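Local coordinates for protein 3-chlorocatechol 1,2-dioxygenase (Rhodococcus opacus, PDB 2BOY) that probably uses ferric iron and molecular oxygen to cleave chlorinated catechols between their two hydroxyl-bearing carbons, as intradiol dioxygenases do, at residues P166-K171 against W184-P189. Residues are numbered along the deposited sequence; the frame is centred on the assembly and turned at random. Where two conformers were deposited one is given.
Sequences PYEIPK and WHAWRP. With BHO (benzhydroxamic acid), chain J.
E168 lies over the indole of W187, on one face of a short antiparallel pairing of 167-168 with 187-188. From CB, 4.1 Å from A186 O, the chain swings to CG, seated over the five-membered ring 3.4 Å from its centroid and 17° off the normal, a CH-pi contact. Beyond CG the chain runs extended, and CD stays above the CE2-NE1 side. The carboxylate stacks on the indole, planes 14° apart: OE1 reaches W187 CZ2 at 3.5 Å, while OE2 accepts a hydrogen bond from a water, 2.7 Å away, that takes the A186 N-H. P166 CB packs by W187 CE3.

Y167 and R188 form the hydrogen-bonded pair: R188 N to Y167 O is 2.8 Å, and Y167 N donates to R188 O. E168 and W187 are the next, non-hydrogen-bonded pair; beyond it I169 N donates to A186 O.

On the other face, Y167 and R188 point to the active site. The arginine chain, bent at chi2 and chi3, lays CD over a face of the benzhydroxamic acid ring at its C1 end and puts NH1 2.4 Å from O1, too short and bent for an ordinary hydrogen bond, hence doubtful. NH2 forms a salt bridge with D219 and hydrogen-bonds Y209; NH1 hydrogen-bonds Q207. I169 CD1 approaches C5 of the ligand at 3.6 Å. The Y167 side chain lies near the iron ligand Y133.

Strand 187-197 continues to the iron ligands H191 and H193 and pairs with 121-125 and 204-210; I169 packs on helices 47-54 and 174-181, and W187 stacks on W215.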
ATOM      1  N   PRO A 166       1.846 -16.176  23.053  1.00 21.55           N
ATOM      2  CA  PRO A 166       2.281 -15.416  21.887  1.00 22.65           C
ATOM      3  C   PRO A 166       1.412 -15.775  20.682  1.00 24.27           C
ATOM      4  O   PRO A 166       0.812 -16.842  20.654  1.00 25.19           O
ATOM      5  CB  PRO A 166       3.700 -15.929  21.624  1.00 23.07           C
ATOM      6  CG  PRO A 166       4.146 -16.595  22.861  1.00 21.96           C
ATOM      7  CD  PRO A 166       2.923 -17.015  23.625  1.00 21.77           C
ATOM      8  N   TYR A 167       1.385 -14.854  19.706  0.50 23.83           N
ATOM      9  CA  TYR A 167       0.471 -14.796  18.549  0.50 24.75           C
ATOM     10  C   TYR A 167       1.339 -14.838  17.261  0.50 24.55           C
ATOM     11  O   TYR A 167       2.330 -14.107  17.215  0.50 23.88           O
ATOM     12  CB  TYR A 167      -0.291 -13.430  18.622  0.50 24.14           C
ATOM     13  CG  TYR A 167      -1.298 -13.163  17.499  0.50 24.08           C
ATOM     14  CD1 TYR A 167      -0.997 -12.306  16.423  0.50 23.38           C
ATOM     15  CD2 TYR A 167      -2.557 -13.755  17.524  0.50 23.04           C
ATOM     16  CE1 TYR A 167      -1.933 -12.086  15.383  0.50 21.30           C
ATOM     17  CE2 TYR A 167      -3.490 -13.530  16.506  0.50 23.19           C
ATOM     18  CZ  TYR A 167      -3.166 -12.716  15.434  0.50 22.27           C
ATOM     19  OH  TYR A 167      -4.103 -12.523  14.432  0.50 22.43           O
ATOM     20  N   GLU A 168       1.001 -15.672  16.249  1.00 24.77           N
ATOM     21  CA  GLU A 168       1.536 -15.495  14.915  1.00 24.96           C
ATOM     22  C   GLU A 168       0.510 -14.758  14.036  1.00 25.39           C
ATOM     23  O   GLU A 168      -0.673 -15.097  14.033  1.00 25.78           O
ATOM     24  CB  GLU A 168       1.849 -16.877  14.293  1.00 26.32           C
ATOM     25  CG  GLU A 168       3.324 -17.127  14.036  1.00 27.49           C
ATOM     26  CD  GLU A 168       3.603 -18.343  13.160  1.00 32.14           C
ATOM     27  OE1 GLU A 168       3.140 -19.449  13.519  1.00 28.83           O
ATOM     28  OE2 GLU A 168       4.311 -18.181  12.129  1.00 33.17           O
ATOM     29  N   ILE A 169       0.945 -13.745  13.294  1.00 24.78           N
ATOM     30  CA  ILE A 169       0.117 -13.214  12.205  1.00 25.98           C
ATOM     31  C   ILE A 169      -0.173 -14.392  11.249  1.00 26.31           C
ATOM     32  O   ILE A 169       0.757 -15.031  10.792  1.00 26.36           O
ATOM     33  CB  ILE A 169       0.880 -12.081  11.447  1.00 24.90           C
ATOM     34  CG1 ILE A 169       1.415 -11.004  12.419  1.00 24.37           C
ATOM     35  CG2 ILE A 169       0.019 -11.474  10.296  1.00 24.50           C
ATOM     36  CD1 ILE A 169       0.433 -10.517  13.474  1.00 23.88           C
ATOM     37  N   PRO A 170      -1.439 -14.678  10.929  1.00 27.24           N
ATOM     38  CA  PRO A 170      -1.773 -15.915  10.169  1.00 28.05           C
ATOM     39  C   PRO A 170      -1.240 -15.940   8.746  1.00 28.22           C
ATOM     40  O   PRO A 170      -1.419 -14.949   8.031  1.00 27.03           O
ATOM     41  CB  PRO A 170      -3.310 -15.939  10.198  1.00 27.79           C
ATOM     42  CG  PRO A 170      -3.623 -15.014  11.358  1.00 29.72           C
ATOM     43  CD  PRO A 170      -2.635 -13.888  11.252  1.00 26.90           C
ATOM     44  N   LYS A 171      -0.553 -17.005   8.331  1.00 28.66           N
ATOM     45  CA  LYS A 171      -0.017 -17.071   6.943  1.00 31.71           C
ATOM     46  C   LYS A 171      -1.122 -17.120   5.897  1.00 32.29           C
ATOM     47  O   LYS A 171      -0.882 -16.803   4.721  1.00 33.87           O
ATOM     48  CB  LYS A 171       0.955 -18.264   6.719  1.00 32.95           C
ATOM     49  CG  LYS A 171       1.828 -18.116   5.444  1.00 35.46           C
ATOM     50  CD  LYS A 171       2.160 -19.436   4.770  1.00 40.12           C
ATOM     51  CE  LYS A 171       2.387 -19.245   3.260  1.00 42.22           C
ATOM     52  NZ  LYS A 171       3.637 -19.892   2.747  1.00 44.28           N
ATOM     53  N   TRP A 184      10.672 -13.563   7.410  1.00 19.43           N
ATOM     54  CA  TRP A 184      10.593 -12.880   8.707  1.00 19.22           C
ATOM     55  C   TRP A 184       9.669 -13.624   9.642  1.00 18.83           C
ATOM     56  O   TRP A 184       8.616 -14.084   9.225  1.00 19.29           O
ATOM     57  CB  TRP A 184      10.039 -11.468   8.509  1.00 20.03           C
ATOM     58  CG  TRP A 184      10.906 -10.571   7.663  1.00 21.09           C
ATOM     59  CD1 TRP A 184      12.236 -10.717   7.373  1.00 25.01           C
ATOM     60  CD2 TRP A 184      10.483  -9.380   7.020  1.00 22.62           C
ATOM     61  NE1 TRP A 184      12.661  -9.687   6.571  1.00 21.92           N
ATOM     62  CE2 TRP A 184      11.601  -8.845   6.344  1.00 24.90           C
ATOM     63  CE3 TRP A 184       9.244  -8.720   6.912  1.00 23.23           C
ATOM     64  CZ2 TRP A 184      11.528  -7.682   5.572  1.00 25.07           C
ATOM     65  CZ3 TRP A 184       9.165  -7.546   6.136  1.00 22.25           C
ATOM     66  CH2 TRP A 184      10.305  -7.035   5.492  1.00 26.49           C
ATOM     67  N   HIS A 185      10.057 -13.772  10.904  1.00 18.24           N
ATOM     68  CA  HIS A 185       9.170 -14.347  11.901  1.00 18.52           C
ATOM     69  C   HIS A 185       7.894 -13.522  11.982  1.00 19.59           C
ATOM     70  O   HIS A 185       7.948 -12.280  11.883  1.00 18.03           O
ATOM     71  CB  HIS A 185       9.851 -14.285  13.268  1.00 19.59           C
ATOM     72  CG  HIS A 185      10.959 -15.275  13.420  1.00 20.62           C
ATOM     73  ND1 HIS A 185      12.259 -14.911  13.736  1.00 25.96           N
ATOM     74  CD2 HIS A 185      10.955 -16.624  13.304  1.00 18.67           C
ATOM     75  CE1 HIS A 185      12.997 -16.011  13.836  1.00 23.14           C
ATOM     76  NE2 HIS A 185      12.232 -17.055  13.563  1.00 25.63           N
ATOM     77  N   ALA A 186       6.768 -14.215  12.167  1.00 18.22           N
ATOM     78  CA  ALA A 186       5.476 -13.555  12.219  1.00 18.39           C
ATOM     79  C   ALA A 186       4.926 -13.425  13.640  1.00 17.97           C
ATOM     80  O   ALA A 186       3.721 -13.286  13.809  1.00 18.90           O
ATOM     81  CB  ALA A 186       4.497 -14.336  11.343  1.00 18.71           C
ATOM     82  N   TRP A 187       5.787 -13.476  14.661  1.00 17.10           N
ATOM     83  CA  TRP A 187       5.311 -13.605  16.052  1.00 18.26           C
ATOM     84  C   TRP A 187       5.292 -12.283  16.812  1.00 17.11           C
ATOM     85  O   TRP A 187       6.241 -11.520  16.725  1.00 17.59           O
ATOM     86  CB  TRP A 187       6.249 -14.499  16.842  1.00 19.58           C
ATOM     87  CG  TRP A 187       6.153 -15.931  16.434  1.00 22.47           C
ATOM     88  CD1 TRP A 187       6.919 -16.591  15.473  1.00 27.09           C
ATOM     89  CD2 TRP A 187       5.238 -16.895  16.949  1.00 27.29           C
ATOM     90  NE1 TRP A 187       6.536 -17.912  15.396  1.00 25.48           N
ATOM     91  CE2 TRP A 187       5.512 -18.133  16.290  1.00 29.52           C
ATOM     92  CE3 TRP A 187       4.209 -16.854  17.916  1.00 25.76           C
ATOM     93  CZ2 TRP A 187       4.782 -19.295  16.560  1.00 31.07           C
ATOM     94  CZ3 TRP A 187       3.502 -18.016  18.192  1.00 31.48           C
ATOM     95  CH2 TRP A 187       3.782 -19.218  17.505  1.00 32.31           C
ATOM     96  N   ARG A 188       4.245 -12.098  17.607  1.00 17.63           N
ATOM     97  CA  ARG A 188       4.242 -11.131  18.714  1.00 17.81           C
ATOM     98  C   ARG A 188       4.456 -11.916  20.037  1.00 17.25           C
ATOM     99  O   ARG A 188       3.847 -12.979  20.221  1.00 16.38           O
ATOM    100  CB  ARG A 188       2.866 -10.444  18.793  1.00 16.05           C
ATOM    101  CG  ARG A 188       2.472  -9.693  17.521  1.00 17.97           C
ATOM    102  CD  ARG A 188       1.774  -8.344  17.835  1.00 18.16           C
ATOM    103  NE  ARG A 188       2.696  -7.546  18.643  1.00 20.50           N
ATOM    104  CZ  ARG A 188       2.368  -6.819  19.700  1.00 19.16           C
ATOM    105  NH1 ARG A 188       1.100  -6.751  20.118  1.00 18.24           N
ATOM    106  NH2 ARG A 188       3.344  -6.210  20.364  1.00 16.23           N
ATOM    107  N   PRO A 189       5.231 -11.361  20.972  1.00 16.69           N
ATOM    108  CA  PRO A 189       5.364 -11.970  22.305  1.00 16.54           C
ATOM    109  C   PRO A 189       4.000 -11.836  22.993  1.00 17.75           C
ATOM    110  O   PRO A 189       3.169 -11.015  22.531  1.00 18.10           O
ATOM    111  CB  PRO A 189       6.400 -11.089  23.003  1.00 17.04           C
ATOM    112  CG  PRO A 189       6.194  -9.733  22.379  1.00 16.54           C
ATOM    113  CD  PRO A 189       5.952 -10.063  20.878  1.00 16.88           C
TER
HETATM  114  C1  BHO J1256      -1.453  -6.870  17.095  1.00 27.06           C
HETATM  115  C2  BHO J1256      -0.623  -5.730  16.659  1.00 23.55           C
HETATM  116  C3  BHO J1256      -0.259  -5.643  15.314  1.00 24.45           C
HETATM  117  C4  BHO J1256      -0.671  -6.649  14.425  1.00 23.54           C
HETATM  118  C5  BHO J1256      -1.441  -7.718  14.851  1.00 27.64           C
HETATM  119  C6  BHO J1256      -1.828  -7.846  16.185  1.00 29.03           C
HETATM  120  C   BHO J1256      -1.844  -6.958  18.537  1.00 29.90           C
HETATM  121  O1  BHO J1256      -1.109  -6.453  19.320  1.00 37.08           O
HETATM  122  N   BHO J1256      -2.897  -7.583  19.024  1.00 32.14           N
HETATM  123  O2  BHO J1256      -4.052  -7.462  18.584  1.00 37.54           O
HETATM  124  O   HOH W   1       6.668 -16.980  11.491  1.00 18.98           O